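Local coordinates for AvrRxo1-ORF1 (Xanthomonas oryzae pv. oryzicola, PDB 4Z8V), which is a bacterial effector with a zeta-toxin-like P-loop fold, probably a nucleotide-dependent kinase, found here in complex with AvrRxo1-ORF2, at residues A[2-7]-A[123-128]; A[63-68]-A[178-183]; A[75-80]-A[184-189]. All coordinates share one frame; numbering follows the deposited sequence.

Contact 1 of 3, residues A[2-7]-A[123-128]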
loop_
_atom_site.group_PDB
_atom_site.type_symbol
_atom_site.label_atom_id
_atom_site.label_comp_id
_atom_site.label_asym_id
_atom_site.label_seq_id
_atom_site.Cartn_x
_atom_site.Cartn_y
_atom_site.Cartn_z
ATOM N N THR A 2 18.875 38.679 17.521
ATOM C CA THR A 2 20.075 38.697 16.649
ATOM C C THR A 2 20.131 37.576 15.601
ATOM O O THR A 2 20.626 37.762 14.481
ATOM C CB THR A 2 21.394 38.690 17.490
ATOM O OG1 THR A 2 22.538 38.786 16.627
ATOM C CG2 THR A 2 21.496 37.422 18.335
ATOM N N GLN A 3 19.621 36.416 15.996
ATOM C CA GLN A 3 19.414 35.289 15.113
ATOM C C GLN A 3 18.215 34.598 15.743
ATOM O O GLN A 3 17.651 35.105 16.726
ATOM C CB GLN A 3 20.634 34.362 15.137
ATOM C CG GLN A 3 20.726 33.503 16.404
ATOM C CD GLN A 3 22.148 33.226 16.838
ATOM O OE1 GLN A 3 22.827 34.108 17.371
ATOM N NE2 GLN A 3 22.607 31.997 16.619
ATOM N N ARG A 4 17.822 33.449 15.199
ATOM C CA ARG A 4 16.790 32.637 15.829
ATOM C C ARG A 4 17.290 31.956 17.121
ATOM O O ARG A 4 17.371 30.725 17.190
ATOM C CB ARG A 4 16.261 31.592 14.842
ATOM C CG ARG A 4 14.812 31.812 14.360
ATOM C CD ARG A 4 14.132 30.454 14.162
ATOM N NE ARG A 4 15.158 29.418 14.035
ATOM C CZ ARG A 4 14.928 28.110 13.967
ATOM N NH1 ARG A 4 15.948 27.268 13.850
ATOM N NH2 ARG A 4 13.687 27.642 14.011
ATOM N N LYS A 5 17.634 32.753 18.135
ATOM C CA LYS A 5 17.820 32.236 19.490
ATOM C C LYS A 5 16.435 31.942 20.060
ATOM O O LYS A 5 15.458 32.591 19.680
ATOM C CB LYS A 5 18.510 33.260 20.400
ATOM C CG LYS A 5 19.903 33.697 19.967
ATOM C CD LYS A 5 20.479 34.741 20.929
ATOM C CE LYS A 5 20.699 34.166 22.329
ATOM N NZ LYS A 5 21.003 35.214 23.363
ATOM N N GLY A 6 16.350 30.974 20.967
ATOM C CA GLY A 6 15.105 30.683 21.651
ATOM C C GLY A 6 14.840 31.682 22.763
ATOM O O GLY A 6 15.760 32.346 23.250
ATOM N N THR A 7 13.582 31.777 23.174
ATOM C CA THR A 7 13.174 32.719 24.206
ATOM C C THR A 7 13.707 32.306 25.568
ATOM O O THR A 7 13.807 33.128 26.483
ATOM C CB THR A 7 11.660 32.862 24.253
ATOM O OG1 THR A 7 11.056 31.557 24.290
ATOM C CG2 THR A 7 11.165 33.613 23.017
ATOM N N SER A 123 9.451 33.240 16.178
ATOM C CA SER A 123 8.901 32.104 15.436
ATOM C C SER A 123 8.435 31.033 16.418
ATOM O O SER A 123 8.881 31.007 17.574
ATOM C CB SER A 123 9.962 31.501 14.530
ATOM O OG SER A 123 10.964 30.870 15.308
ATOM N N SER A 124 7.540 30.158 15.966
ATOM C CA SER A 124 7.073 29.044 16.782
ATOM C C SER A 124 8.236 28.281 17.404
ATOM O O SER A 124 8.200 27.927 18.588
ATOM C CB SER A 124 6.212 28.094 15.945
ATOM O OG SER A 124 4.868 28.521 15.942
ATOM N N ALA A 125 9.281 28.057 16.619
ATOM C CA ALA A 125 10.429 27.303 17.110
ATOM C C ALA A 125 11.198 28.060 18.185
ATOM O O ALA A 125 11.797 27.441 19.072
ATOM C CB ALA A 125 11.342 26.930 15.973
ATOM N N GLN A 126 11.200 29.389 18.098
ATOM C CA GLN A 126 11.858 30.215 19.104
ATOM C C GLN A 126 11.169 30.093 20.458
ATOM O O GLN A 126 11.844 30.038 21.496
ATOM C CB GLN A 126 11.895 31.683 18.669
ATOM C CG GLN A 126 12.908 31.995 17.582
ATOM C CD GLN A 126 13.068 33.483 17.361
ATOM O OE1 GLN A 126 12.253 34.116 16.681
ATOM N NE2 GLN A 126 14.115 34.056 17.949
ATOM N N VAL A 127 9.835 30.047 20.443
ATOM C CA VAL A 127 9.064 29.951 21.681
ATOM C C VAL A 127 8.724 28.524 22.132
ATOM O O VAL A 127 8.077 28.362 23.165
ATOM C CB VAL A 127 7.722 30.726 21.612
ATOM C CG1 VAL A 127 7.930 32.161 21.212
ATOM C CG2 VAL A 127 6.751 30.038 20.662
ATOM N N HIS A 128 9.120 27.500 21.374
ATOM C CA HIS A 128 8.620 26.149 21.665
ATOM C C HIS A 128 9.068 25.624 23.028
ATOM O O HIS A 128 8.258 25.145 23.815
ATOM C CB HIS A 128 8.988 25.115 20.593
ATOM C CG HIS A 128 8.613 23.717 20.977
ATOM N ND1 HIS A 128 7.332 23.218 20.834
ATOM C CD2 HIS A 128 9.337 22.722 21.556
ATOM C CE1 HIS A 128 7.288 21.976 21.284
ATOM N NE2 HIS A 128 8.492 21.651 21.725
#
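The carboxamide of Gln126 carries Arg4 CG on one face, 3.9 Å from Gln126 CD, and is held at its ends by main-chain groups. At one edge NE2 donates to Lys5 O (2.6 Å, nearly straight at 164°), lying in the plane of that carbonyl, and Lys5 O lies close to the amide plane. OE1 takes the backbone N-H of Ser123, 3.0 Å away and tilted from the plane of the side-chain carbonyl. The Arg4 guanidinium is turned 40° from the amide; Ser123 OG lies at its edge, near its plane, while the methyl of Ala125 approaches obliquely.

Gln126 CG is anti to the carbonyl carbon (chi1 -75°) and the chain runs on extended, which carries the amide across to residues 3-5. Its backbone works too: Gln126 N bonds to Ser123 OG, completing a capping box that starts helix 124-143, and Gln126 O receives Thr7 N at 3.0 Å. Thr7 OG1 bonds onward to Glu130 in that helix. Ala125 packs on Ser96 of the AvrRxo1-ORF2 chain.

Both ends of the amide are bonded, fixing its rotation; the hydrogen bonds across the contact use only main-chain atoms of residues 2-7, while Arg4 adds packing through CG, CD and NH2.

Contact 2 of 3, residues A[63-68]-A[178-183]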
loop_
_atom_site.group_PDB
_atom_site.type_symbol
_atom_site.label_atom_id
_atom_site.label_comp_id
_atom_site.label_asym_id
_atom_site.label_seq_id
_atom_site.Cartn_x
_atom_site.Cartn_y
_atom_site.Cartn_z
ATOM N N GLY A 63 -22.721 16.172 35.048
ATOM C CA GLY A 63 -22.746 14.817 35.582
ATOM C C GLY A 63 -21.556 13.964 35.166
ATOM O O GLY A 63 -21.587 12.725 35.249
ATOM N N CYS A 64 -20.490 14.622 34.721
ATOM C CA CYS A 64 -19.318 13.885 34.287
ATOM C C CYS A 64 -18.371 13.643 35.470
ATOM O O CYS A 64 -18.003 14.574 36.193
ATOM C CB CYS A 64 -18.631 14.616 33.126
ATOM S SG CYS A 64 -17.141 13.795 32.572
ATOM N N GLN A 65 -18.014 12.385 35.706
ATOM C CA GLN A 65 -17.103 12.071 36.807
ATOM C C GLN A 65 -15.677 12.482 36.417
ATOM O O GLN A 65 -15.437 12.747 35.236
ATOM C CB GLN A 65 -17.201 10.584 37.184
ATOM C CG GLN A 65 -16.712 9.577 36.142
ATOM C CD GLN A 65 -16.994 8.135 36.585
ATOM O OE1 GLN A 65 -16.070 7.364 36.809
ATOM N NE2 GLN A 65 -18.277 7.784 36.736
ATOM N N PRO A 66 -14.748 12.586 37.400
ATOM C CA PRO A 66 -13.395 13.043 37.035
ATOM C C PRO A 66 -12.838 12.234 35.873
ATOM O O PRO A 66 -12.816 10.992 35.921
ATOM C CB PRO A 66 -12.570 12.785 38.298
ATOM C CG PRO A 66 -13.585 12.880 39.430
ATOM C CD PRO A 66 -14.874 12.322 38.854
ATOM N N THR A 67 -12.426 12.947 34.829
ATOM C CA THR A 67 -12.078 12.331 33.554
ATOM C C THR A 67 -10.880 13.028 32.902
ATOM O O THR A 67 -10.752 14.264 32.930
ATOM C CB THR A 67 -13.280 12.383 32.578
ATOM O OG1 THR A 67 -14.381 11.637 33.125
ATOM C CG2 THR A 67 -12.916 11.792 31.180
ATOM N N LEU A 68 -9.992 12.226 32.334
ATOM C CA LEU A 68 -8.983 12.757 31.439
ATOM C C LEU A 68 -9.497 12.513 30.028
ATOM O O LEU A 68 -9.497 11.371 29.562
ATOM C CB LEU A 68 -7.631 12.062 31.687
ATOM C CG LEU A 68 -6.341 12.669 31.119
ATOM C CD1 LEU A 68 -5.106 12.061 31.788
ATOM C CD2 LEU A 68 -6.256 12.413 29.641
ATOM N N GLY A 178 -7.506 9.127 40.278
ATOM C CA GLY A 178 -8.886 8.673 40.227
ATOM C C GLY A 178 -9.691 9.118 39.011
ATOM O O GLY A 178 -10.930 9.180 39.068
ATOM N N ARG A 179 -9.012 9.420 37.904
ATOM C CA ARG A 179 -9.718 9.842 36.691
ATOM C C ARG A 179 -9.997 8.688 35.738
ATOM O O ARG A 179 -9.167 7.782 35.563
ATOM C CB ARG A 179 -8.926 10.921 35.947
ATOM C CG ARG A 179 -8.852 12.273 36.651
ATOM C CD ARG A 179 -8.093 13.269 35.790
ATOM N NE ARG A 179 -8.100 14.635 36.321
ATOM C CZ ARG A 179 -7.090 15.175 37.000
ATOM N NH1 ARG A 179 -5.993 14.461 37.251
ATOM N NH2 ARG A 179 -7.184 16.426 37.445
ATOM N N LYS A 180 -11.181 8.721 35.134
ATOM C CA LYS A 180 -11.498 7.896 33.968
ATOM C C LYS A 180 -10.678 8.422 32.780
ATOM O O LYS A 180 -10.266 9.582 32.782
ATOM C CB LYS A 180 -12.979 8.053 33.659
ATOM C CG LYS A 180 -13.768 6.747 33.535
ATOM C CD LYS A 180 -13.547 5.806 34.722
ATOM C CE LYS A 180 -14.451 4.574 34.628
ATOM N NZ LYS A 180 -14.124 3.586 35.698
ATOM N N VAL A 181 -10.412 7.583 31.780
ATOM C CA VAL A 181 -9.750 8.050 30.561
ATOM C C VAL A 181 -10.715 7.955 29.387
ATOM O O VAL A 181 -11.067 6.852 28.963
ATOM C CB VAL A 181 -8.477 7.210 30.201
ATOM C CG1 VAL A 181 -7.877 7.667 28.863
ATOM C CG2 VAL A 181 -7.420 7.276 31.301
ATOM N N GLU A 182 -11.151 9.090 28.855
ATOM C CA GLU A 182 -11.996 9.048 27.663
ATOM C C GLU A 182 -11.078 9.386 26.506
ATOM O O GLU A 182 -10.565 10.510 26.419
ATOM C CB GLU A 182 -13.159 10.041 27.752
ATOM C CG GLU A 182 -14.259 9.803 26.703
ATOM C CD GLU A 182 -14.978 8.448 26.865
ATOM O OE1 GLU A 182 -15.002 7.883 28.001
ATOM O OE2 GLU A 182 -15.529 7.957 25.845
ATOM N N LEU A 183 -10.804 8.405 25.648
ATOM C CA LEU A 183 -9.818 8.637 24.606
ATOM C C LEU A 183 -10.466 8.516 23.251
ATOM O O LEU A 183 -11.049 7.466 22.921
ATOM C CB LEU A 183 -8.601 7.692 24.737
ATOM C CG LEU A 183 -7.381 8.022 23.856
ATOM C CD1 LEU A 183 -6.090 7.511 24.494
ATOM C CD2 LEU A 183 -7.539 7.481 22.414
HETATM O O HOH W 1 -13.569 8.974 37.781
#
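Thr67 and Lys180 face each other as a parallel beta pair, and here the two segments are locked by backbone bonds: Lys180 N to Pro66 O (2.9 Å), Leu68 N to Lys180 O (2.7 Å, almost linear at 173°) and Glu182 N to Leu68 O (2.9 Å). Thr67 CG2, anti to its own N (chi1 -62° for OG1), lies alongside Glu182 CB, both side chains pointing the same way; OG1 turns back to bond Gln65 O. Leu68 and Val181 occupy the reverse face, covered by helix 164-176.

That helix links strand 155-157 to strand 180-186 and passes over strand 67-72, which lies between them, a beta-alpha-beta crossover of the kind found in P-loop NTPases. Arg179 reaches out extended along the Pro66-Thr67 backbone, its CD 4.0 Å from Thr67 C, and its guanidinium is tied down by the carbonyls of Leu142, Arg143 and Ala153.

Packing is looser at the start of the strands, towards solvent. Gln65 OE1 merely rests on the aliphatic part of Lys180, 3.6 Å from CD, while Lys180 NZ bends off to Ser237 O. A water sits between the diverging chains, 2.8 Å from Pro66 O and 2.9 Å from Gly178 O.

Contact 3 of 3, residues A[75-80]-A[184-189]. With PO4 (phosphate ion), chain C; PO4 (phosphate ion), chain H.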
loop_
_atom_site.group_PDB
_atom_site.type_symbol
_atom_site.label_atom_id
_atom_site.label_comp_id
_atom_site.label_asym_id
_atom_site.label_seq_id
_atom_site.Cartn_x
_atom_site.Cartn_y
_atom_site.Cartn_z
ATOM N N THR A 75 -1.133 15.669 13.706
ATOM C CA THR A 75 -1.449 17.053 13.387
ATOM C C THR A 75 -2.503 17.171 12.270
ATOM O O THR A 75 -2.429 16.460 11.252
ATOM C CB THR A 75 -0.159 17.735 12.907
ATOM O OG1 THR A 75 0.879 17.518 13.878
ATOM C CG2 THR A 75 -0.365 19.230 12.667
ATOM N N ALA A 76 -3.457 18.087 12.447
ATOM C CA ALA A 76 -4.435 18.421 11.398
ATOM C C ALA A 76 -5.178 17.199 10.855
ATOM O O ALA A 76 -5.368 17.069 9.654
ATOM C CB ALA A 76 -3.763 19.190 10.251
ATOM N N THR A 77 -5.599 16.313 11.749
ATOM C CA THR A 77 -6.392 15.170 11.348
ATOM C C THR A 77 -7.899 15.425 11.478
ATOM O O THR A 77 -8.701 14.608 11.013
ATOM C CB THR A 77 -6.020 13.934 12.166
ATOM O OG1 THR A 77 -5.906 14.310 13.542
ATOM C CG2 THR A 77 -4.701 13.340 11.678
ATOM N N GLY A 78 -8.291 16.541 12.094
ATOM C CA GLY A 78 -9.705 16.849 12.252
ATOM C C GLY A 78 -10.198 16.553 13.658
ATOM O O GLY A 78 -11.338 16.109 13.851
ATOM N N LYS A 79 -9.343 16.799 14.644
ATOM C CA LYS A 79 -9.630 16.450 16.039
ATOM C C LYS A 79 -10.678 17.350 16.680
ATOM O O LYS A 79 -11.486 16.891 17.504
ATOM C CB LYS A 79 -8.359 16.532 16.887
ATOM C CG LYS A 79 -7.240 15.645 16.425
ATOM C CD LYS A 79 -6.449 15.157 17.651
ATOM C CE LYS A 79 -5.044 15.695 17.678
ATOM N NZ LYS A 79 -4.255 15.035 18.758
ATOM N N THR A 80 -10.631 18.636 16.334
ATOM C CA THR A 80 -11.597 19.616 16.843
ATOM C C THR A 80 -13.037 19.272 16.436
ATOM O O THR A 80 -13.931 19.237 17.281
ATOM C CB THR A 80 -11.246 21.050 16.389
ATOM O OG1 THR A 80 -10.001 21.449 16.984
ATOM C CG2 THR A 80 -12.345 22.038 16.792
ATOM N N CYS A 184 -10.384 9.600 22.477
ATOM C CA CYS A 184 -10.742 9.551 21.061
ATOM C C CYS A 184 -9.471 9.616 20.230
ATOM O O CYS A 184 -8.633 10.509 20.423
ATOM C CB CYS A 184 -11.646 10.719 20.669
ATOM S SG CYS A 184 -13.373 10.450 21.043
ATOM N N ASP A 185 -9.344 8.676 19.299
ATOM C CA ASP A 185 -8.147 8.539 18.488
ATOM C C ASP A 185 -8.613 8.818 17.063
ATOM O O ASP A 185 -9.554 8.179 16.555
ATOM C CB ASP A 185 -7.581 7.121 18.651
ATOM C CG ASP A 185 -6.222 6.927 17.976
ATOM O OD1 ASP A 185 -5.618 7.907 17.474
ATOM O OD2 ASP A 185 -5.739 5.761 17.966
ATOM N N ILE A 186 -7.968 9.797 16.431
ATOM C CA ILE A 186 -8.441 10.342 15.159
ATOM C C ILE A 186 -7.368 10.198 14.097
ATOM O O ILE A 186 -6.230 10.657 14.284
ATOM C CB ILE A 186 -8.870 11.830 15.312
ATOM C CG1 ILE A 186 -9.978 11.947 16.371
ATOM C CG2 ILE A 186 -9.385 12.395 13.995
ATOM C CD1 ILE A 186 -9.537 12.673 17.657
ATOM N N ASP A 187 -7.718 9.528 12.998
ATOM C CA ASP A 187 -6.764 9.299 11.933
ATOM C C ASP A 187 -7.198 9.969 10.640
ATOM O O ASP A 187 -8.399 9.985 10.314
ATOM C CB ASP A 187 -6.616 7.806 11.658
ATOM C CG ASP A 187 -5.469 7.503 10.694
ATOM O OD1 ASP A 187 -4.301 7.508 11.149
ATOM O OD2 ASP A 187 -5.730 7.259 9.486
ATOM N N ALA A 188 -6.215 10.505 9.912
ATOM C CA ALA A 188 -6.384 10.918 8.518
ATOM C C ALA A 188 -5.155 10.441 7.751
ATOM O O ALA A 188 -4.100 10.229 8.364
ATOM C CB ALA A 188 -6.520 12.431 8.413
ATOM N N PRO A 189 -5.282 10.254 6.424
ATOM C CA PRO A 189 -4.091 9.917 5.634
ATOM C C PRO A 189 -3.082 11.048 5.725
ATOM O O PRO A 189 -3.479 12.191 5.914
ATOM C CB PRO A 189 -4.630 9.834 4.198
ATOM C CG PRO A 189 -6.118 9.458 4.367
ATOM C CD PRO A 189 -6.533 10.183 5.633
HETATM P P PO4 C . -7.547 19.756 13.830
HETATM O O1 PO4 C . -8.925 19.956 14.426
HETATM O O2 PO4 C . -6.538 20.570 14.598
HETATM O O3 PO4 C . -7.560 20.214 12.393
HETATM O O4 PO4 C . -7.154 18.290 13.872
HETATM P P PO4 H . -4.109 18.782 15.927
HETATM O O1 PO4 H . -5.105 17.826 15.296
HETATM O O2 PO4 H . -3.484 19.654 14.860
HETATM O O3 PO4 H . -3.049 17.965 16.648
HETATM O O4 PO4 H . -4.797 19.687 16.923
#
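Thr77 and Ala188 meet methyl to methyl, Thr77 CG2 lying 3.8 Å from Ala188 CB, at the buried heart of a contact that has no hydrogen bond between its two segments. The other van der Waals contacts belong to Ile186: its CG2 branch lies against Thr77 O, 3.8 Å away, with Thr77 OG1 next, and its CD1 meets the aliphatic chain of Lys79 at CG, 4.0 Å away, the two side chains crossing at a slant. Thr77 has OG1 tucked between its backbone N and carbonyl carbon, a position (chi1 44°) from which the hydroxyl bonds Asn74 O inside the loop, while CG2 faces Ala188.

Hydrogen bonds to anions make up the second kind. One phosphate is cradled by backbone amides: a single oxygen, O4, takes both Gly78 N (2.7 Å) and Lys79 N (2.8 Å), and O1 takes Thr80 N at 2.9 Å, with a weak addition from Thr80 OG1. A second phosphate takes Ala76 N at 2.9 Å. This fits a Walker A P-loop, in which the ions, probably from the crystallisation liquor, may mark where nucleotide phosphates bind. Lys79 bends at chi2 and chi3, running its CH2 groups past the second phosphate, and its ammonium bonds Leu71 O and Gly73 O.

The P-loop leads from strand 67-72 into helix 79-86, lying over the end of the neighbouring strand 180-186, whose other flank is strand 239-246. Asp185 and Asp187, their CB atoms directed away from the P-loop, form salt bridges with Arg72, Arg222 and Arg225; helix 190-199 touches Thr77 through Ser193.

Overall arrangement
From the N terminus, residues 2-7 wait until 123-128 to close contact 1, which fastens the leading loop to the start of helix 124-143. Inside that loop the chain enters strand 67-72 and then the P-loop; their partners come later, on strand 180-186, so contacts 2 and 3 each cross contact 1. They also cross each other, 63-68 pairing with 178-183 and 75-80 with 184-189, so no contact nests in another. Contacts 2 and 3 share one strand, their centres about 21 Å apart: contact 2 joins strands 67-72 and 180-186, contact 3 lays the P-loop on the end of the latter. Contact 1 lies about 36 Å from contact 2, centre to centre, on the opposite side of the chain's centre.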